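Local coordinates for protein homocysteine S-methyltransferase (Escherichia coli, PDB 5DMM) that catalyses methyl transfer from S-methylmethionine, or less efficiently S-adenosylmethionine, to homocysteine, giving methionine, with zinc as cofactor, at residues A69-T74 and G132-G137; C167-N172 and G226-A231. One frame throughout, in Å; residues are numbered along the deposited sequence.

Interaction 1: residues A69-T74 and G132-G137; sequences ASYQAT and GSEYRG. With HCS (2-amino-4-mercapto-butyric acid), chain F.
A single side-chain hydrogen bond, Y71 to E134, joins these two loops, and one face of the same tyrosine ring lies against the bound homocysteine. The phenol donates: Y71 OH sits 2.9 Å from E134 OE2. The oxygen lies at the ring edge, near the ring plane, and is met on its anti side, 30° out of the carboxylate plane. The tyrosine reaches across because CG is anti to the backbone N (chi1 179°), which sends the ring away from its own turn, S70 to A73. E134 belongs to a second type I turn, G132 to Y135, and its chain bends at chi2 to present OE2. The ligand lies over one face of the ring, with HCS CG 3.8 Å above its plane and over its centre. The amino end packs at the root of the side chain, where HCS N is 3.1 Å from Y71 CB. A leucine in place of Y71 would probably leave E134 OE2 without its phenol donor and remove the aromatic face that lies against the homocysteine chain. S70 OG bonds to S121 O, and Q72 NE2 to A127 O, so the tyrosine loop is also held from other sides. E134 is buried, and the phenol O-H satisfies one of its oxygens. This bond fixes the tip of Y71 and is likely to help hold the ring face against the ligand.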
loop_
_atom_site.group_PDB
_atom_site.type_symbol
_atom_site.label_atom_id
_atom_site.label_comp_id
_atom_site.label_asym_id
_atom_site.label_seq_id
_atom_site.Cartn_x
_atom_site.Cartn_y
_atom_site.Cartn_z
ATOM N N ALA A 69 -0.614 8.421 3.077
ATOM C CA ALA A 69 -1.814 8.323 3.907
ATOM C C ALA A 69 -3.097 8.532 3.104
ATOM O O ALA A 69 -3.950 9.331 3.498
ATOM C CB ALA A 69 -1.738 9.342 5.044
ATOM N N SER A 70 -3.229 7.842 1.969
ATOM C CA SER A 70 -4.359 8.078 1.069
ATOM C C SER A 70 -5.296 6.876 0.954
ATOM O O SER A 70 -6.142 6.838 0.069
ATOM C CB SER A 70 -3.855 8.460 -0.326
ATOM O OG SER A 70 -2.859 7.545 -0.768
ATOM N N TYR A 71 -5.123 5.893 1.830
ATOM C CA TYR A 71 -5.897 4.646 1.775
ATOM C C TYR A 71 -7.412 4.863 1.711
ATOM O O TYR A 71 -8.138 4.124 1.013
ATOM C CB TYR A 71 -5.555 3.796 2.996
ATOM C CG TYR A 71 -6.306 2.487 3.089
ATOM C CD1 TYR A 71 -6.002 1.432 2.240
ATOM C CD2 TYR A 71 -7.308 2.305 4.039
ATOM C CE1 TYR A 71 -6.676 0.232 2.327
ATOM C CE2 TYR A 71 -7.987 1.108 4.136
ATOM C CZ TYR A 71 -7.661 0.072 3.283
ATOM O OH TYR A 71 -8.336 -1.124 3.372
ATOM N N GLN A 72 -7.886 5.857 2.457
ATOM C CA GLN A 72 -9.308 6.193 2.482
ATOM C C GLN A 72 -9.554 7.623 1.997
ATOM O O GLN A 72 -10.593 8.221 2.278
ATOM C CB GLN A 72 -9.883 5.962 3.887
ATOM C CG GLN A 72 -10.359 4.506 4.046
ATOM C CD GLN A 72 -10.353 3.993 5.472
ATOM O OE1 GLN A 72 -9.462 4.311 6.263
ATOM N NE2 GLN A 72 -11.342 3.172 5.802
ATOM N N ALA A 73 -8.594 8.155 1.244
ATOM C CA ALA A 73 -8.733 9.483 0.654
ATOM C C ALA A 73 -9.219 9.413 -0.803
ATOM O O ALA A 73 -8.428 9.298 -1.740
ATOM C CB ALA A 73 -7.414 10.236 0.739
ATOM N N THR A 74 -10.533 9.479 -0.980
ATOM C CA THR A 74 -11.142 9.600 -2.304
ATOM C C THR A 74 -12.171 10.714 -2.257
ATOM O O THR A 74 -12.658 11.045 -1.188
ATOM C CB THR A 74 -11.857 8.311 -2.753
ATOM O OG1 THR A 74 -12.830 7.947 -1.762
ATOM C CG2 THR A 74 -10.856 7.158 -2.965
ATOM N N GLY A 132 -16.037 -2.754 7.077
ATOM C CA GLY A 132 -15.068 -3.832 7.097
ATOM C C GLY A 132 -15.163 -4.720 5.870
ATOM O O GLY A 132 -14.817 -5.903 5.921
ATOM N N SER A 133 -15.620 -4.145 4.759
ATOM C CA SER A 133 -15.835 -4.911 3.534
ATOM C C SER A 133 -14.555 -5.115 2.735
ATOM O O SER A 133 -14.567 -5.787 1.708
ATOM C CB SER A 133 -16.873 -4.229 2.646
ATOM O OG SER A 133 -17.432 -5.150 1.725
ATOM N N GLU A 134 -13.450 -4.536 3.195
ATOM C CA GLU A 134 -12.175 -4.748 2.522
ATOM C C GLU A 134 -11.626 -6.142 2.825
ATOM O O GLU A 134 -10.555 -6.519 2.334
ATOM C CB GLU A 134 -11.161 -3.679 2.923
ATOM C CG GLU A 134 -10.893 -3.604 4.404
ATOM C CD GLU A 134 -11.390 -2.312 5.004
ATOM O OE1 GLU A 134 -12.609 -2.211 5.259
ATOM O OE2 GLU A 134 -10.562 -1.397 5.214
ATOM N N TYR A 135 -12.378 -6.900 3.623
ATOM C CA TYR A 135 -12.005 -8.256 4.002
ATOM C C TYR A 135 -13.031 -9.289 3.550
ATOM O O TYR A 135 -12.790 -10.491 3.663
ATOM C CB TYR A 135 -11.817 -8.356 5.518
ATOM C CG TYR A 135 -10.896 -7.305 6.086
ATOM C CD1 TYR A 135 -9.531 -7.347 5.836
ATOM C CD2 TYR A 135 -11.391 -6.268 6.867
ATOM C CE1 TYR A 135 -8.687 -6.387 6.347
ATOM C CE2 TYR A 135 -10.552 -5.304 7.385
ATOM C CZ TYR A 135 -9.200 -5.367 7.119
ATOM O OH TYR A 135 -8.358 -4.408 7.631
ATOM N N ARG A 136 -14.177 -8.832 3.051
ATOM C CA ARG A 136 -15.184 -9.756 2.536
ATOM C C ARG A 136 -15.289 -9.632 1.013
ATOM O O ARG A 136 -15.436 -10.633 0.310
ATOM C CB ARG A 136 -16.548 -9.518 3.209
ATOM C CG ARG A 136 -17.488 -8.545 2.488
ATOM C CD ARG A 136 -18.823 -8.410 3.202
ATOM N NE ARG A 136 -18.665 -7.800 4.520
ATOM C CZ ARG A 136 -18.952 -6.531 4.796
ATOM N NH1 ARG A 136 -18.770 -6.064 6.025
ATOM N NH2 ARG A 136 -19.428 -5.731 3.848
ATOM N N GLY A 137 -15.190 -8.404 0.505
ATOM C CA GLY A 137 -15.269 -8.157 -0.925
ATOM C C GLY A 137 -16.618 -8.417 -1.568
ATOM O O GLY A 137 -16.719 -8.491 -2.793
HETATM N N HCS F . -3.714 2.368 5.108
HETATM C CA HCS F . -2.805 1.239 5.131
HETATM C CB HCS F . -3.559 -0.028 4.744
HETATM C CG HCS F . -4.680 -0.320 5.734
HETATM S SD HCS F . -5.324 -1.987 5.444
HETATM C C HCS F . -1.691 1.475 4.155
HETATM O OXT HCS F . -1.706 2.523 3.475
HETATM O O HCS F . -0.789 0.614 4.059
#

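Interaction 2: residues C167-N172 and G226-A231. With ZN (zinc ion), chain B; HCS (2-amino-4-mercapto-butyric acid), chain F.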
loop_
_atom_site.group_PDB
_atom_site.type_symbol
_atom_site.label_atom_id
_atom_site.label_comp_id
_atom_site.label_asym_id
_atom_site.label_seq_id
_atom_site.Cartn_x
_atom_site.Cartn_y
_atom_site.Cartn_z
ATOM N N CYS A 167 -1.736 -0.519 -4.715
ATOM C CA CYS A 167 -3.139 -0.903 -4.763
ATOM C C CYS A 167 -3.270 -2.054 -3.779
ATOM O O CYS A 167 -2.815 -3.156 -4.062
ATOM C CB CYS A 167 -3.549 -1.308 -6.175
ATOM S SG CYS A 167 -3.285 0.025 -7.380
ATOM N N GLU A 168 -3.869 -1.794 -2.625
ATOM C CA GLU A 168 -3.690 -2.689 -1.482
ATOM C C GLU A 168 -4.971 -3.058 -0.749
ATOM O O GLU A 168 -5.993 -2.375 -0.870
ATOM C CB GLU A 168 -2.728 -2.045 -0.491
ATOM C CG GLU A 168 -3.249 -0.703 0.058
ATOM C CD GLU A 168 -2.276 -0.037 1.012
ATOM O OE1 GLU A 168 -1.252 -0.665 1.361
ATOM O OE2 GLU A 168 -2.543 1.121 1.418
ATOM N N THR A 169 -4.895 -4.129 0.039
ATOM C CA THR A 169 -6.020 -4.607 0.837
ATOM C C THR A 169 -7.232 -4.925 -0.061
ATOM O O THR A 169 -8.386 -4.751 0.338
ATOM C CB THR A 169 -6.425 -3.564 1.927
ATOM O OG1 THR A 169 -5.260 -2.869 2.388
ATOM C CG2 THR A 169 -7.105 -4.233 3.117
ATOM N N LEU A 170 -6.953 -5.410 -1.266
ATOM C CA LEU A 170 -7.984 -5.637 -2.285
ATOM C C LEU A 170 -8.653 -7.008 -2.121
ATOM O O LEU A 170 -7.978 -8.023 -2.158
ATOM C CB LEU A 170 -7.367 -5.534 -3.682
ATOM C CG LEU A 170 -6.536 -4.285 -4.011
ATOM C CD1 LEU A 170 -5.934 -4.426 -5.394
ATOM C CD2 LEU A 170 -7.379 -3.022 -3.919
ATOM N N PRO A 171 -9.986 -7.035 -1.958
ATOM C CA PRO A 171 -10.719 -8.275 -1.686
ATOM C C PRO A 171 -11.561 -8.788 -2.847
ATOM O O PRO A 171 -12.080 -9.900 -2.763
ATOM C CB PRO A 171 -11.641 -7.861 -0.551
ATOM C CG PRO A 171 -12.024 -6.434 -0.952
ATOM C CD PRO A 171 -10.817 -5.850 -1.675
ATOM N N ASN A 172 -11.707 -7.974 -3.889
ATOM C CA ASN A 172 -12.712 -8.171 -4.926
ATOM C C ASN A 172 -12.092 -8.236 -6.322
ATOM O O ASN A 172 -11.402 -7.309 -6.755
ATOM C CB ASN A 172 -13.747 -7.037 -4.842
ATOM C CG ASN A 172 -14.860 -7.176 -5.859
ATOM O OD1 ASN A 172 -14.658 -6.939 -7.050
ATOM N ND2 ASN A 172 -16.054 -7.538 -5.386
ATOM N N GLY A 226 1.050 -9.335 -4.040
ATOM C CA GLY A 226 1.248 -9.927 -2.728
ATOM C C GLY A 226 0.068 -9.861 -1.799
ATOM O O GLY A 226 -1.070 -9.834 -2.239
ATOM N N ILE A 227 0.356 -9.849 -0.501
ATOM C CA ILE A 227 -0.690 -9.858 0.511
ATOM C C ILE A 227 -0.411 -8.818 1.598
ATOM O O ILE A 227 0.743 -8.532 1.926
ATOM C CB ILE A 227 -0.818 -11.257 1.150
ATOM C CG1 ILE A 227 0.545 -11.685 1.692
ATOM C CG2 ILE A 227 -1.347 -12.260 0.120
ATOM C CD1 ILE A 227 0.533 -12.988 2.508
ATOM N N ASN A 228 -1.464 -8.228 2.149
ATOM C CA ASN A 228 -1.289 -7.334 3.285
ATOM C C ASN A 228 -2.531 -7.338 4.161
ATOM O O ASN A 228 -3.585 -7.820 3.746
ATOM C CB ASN A 228 -0.966 -5.905 2.818
ATOM C CG ASN A 228 -2.165 -5.209 2.175
ATOM O OD1 ASN A 228 -2.568 -5.542 1.057
ATOM N ND2 ASN A 228 -2.723 -4.217 2.876
ATOM N N CYS A 229 -2.393 -6.806 5.368
ATOM C CA CYS A 229 -3.498 -6.729 6.318
ATOM C C CYS A 229 -4.048 -8.118 6.614
ATOM O O CYS A 229 -5.251 -8.328 6.692
ATOM C CB CYS A 229 -4.594 -5.804 5.786
ATOM S SG CYS A 229 -5.650 -5.121 7.094
ATOM N N ILE A 230 -3.134 -9.066 6.780
ATOM C CA ILE A 230 -3.475 -10.456 7.057
ATOM C C ILE A 230 -2.737 -10.879 8.331
ATOM O O ILE A 230 -1.728 -10.270 8.691
ATOM C CB ILE A 230 -3.095 -11.363 5.860
ATOM C CG1 ILE A 230 -3.490 -12.825 6.095
ATOM C CG2 ILE A 230 -1.599 -11.261 5.569
ATOM C CD1 ILE A 230 -3.073 -13.749 4.945
ATOM N N ALA A 231 -3.248 -11.897 9.022
ATOM C CA ALA A 231 -2.624 -12.382 10.253
ATOM C C ALA A 231 -1.246 -12.971 9.988
ATOM O O ALA A 231 -1.032 -13.618 8.963
ATOM C CB ALA A 231 -3.512 -13.419 10.924
HETATM ZN ZN ZN B . -3.710 -3.479 7.219
HETATM N N HCS F . -3.714 2.368 5.108
HETATM C CA HCS F . -2.805 1.239 5.131
HETATM C CB HCS F . -3.559 -0.028 4.744
HETATM C CG HCS F . -4.680 -0.320 5.734
HETATM S SD HCS F . -5.324 -1.987 5.444
HETATM C C HCS F . -1.691 1.475 4.155
HETATM O OXT HCS F . -1.706 2.523 3.475
HETATM O O HCS F . -0.789 0.614 4.059
#
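Two hydrogen bonds clasp T169 to the side-chain amide of N228. T169 N donates to N228 OD1 at 2.9 Å, in the carbonyl plane and on a lone pair, with an N-H...O angle of 153°. N228 ND2 gives the second bond, to T169 OG1, also 2.9 Å and somewhat straighter at 160°. The hydroxyl oxygen lies almost in the amide plane. Both ends of the amide are therefore used on one residue, and its rotation is fixed. S194 OG, on the strand between, bonds to N228 OD1 as well.

Packing is slight. A chi1 of -33° leaves T169 CG2 roughly anti to the backbone N, where it meets C229 CB at 4.0 Å, while OG1 is left to the amide. E168 CB lies against the amide of N228.

The two segments sit at the C-terminal ends of strands 164-170 and 222-228 of a TIM barrel, where the active site of this fold lies. Strand 191-197 runs between them, so the N228 side chain reaches past one strand to the backbone and hydroxyl of T169.

Metal and ligand contacts come from the same residues. C229 SG binds the zinc ion at 2.5 Å, and C295 supplies another thiolate ligand. The homocysteine sulfur, HCS SD, is 3.6 Å from C229 SG and 3.2 Å from T169 OG1. At the other end of the ligand the extended chain of E168 brings OE2 to 2.6 Å from HCS OXT. Y253 OH bonds to E168 OE1, and S121 OG to OE2.

From the N terminus, the chain leaves strand 65-67 and enters 69-74. Interaction 1 closes the first loop when 132-137 returns, after strand 117-122 and helix 125-129. Helix 143-159 then leads to strand 164-170. Interaction 2 opens there and closes at 226-231, past strand 191-197. The two loops follow in series and neither nest nor cross. They meet in space all the same: G137 O probably accepts a hydrogen bond from N172 ND2, and Y71 OH packs on T169 CG2. Interaction 1 ties two loops over the barrel mouth; interaction 2 ties two strand ends. Both contribute to one homocysteine site: Y71 from interaction 1, and E168, T169 and C229 from interaction 2.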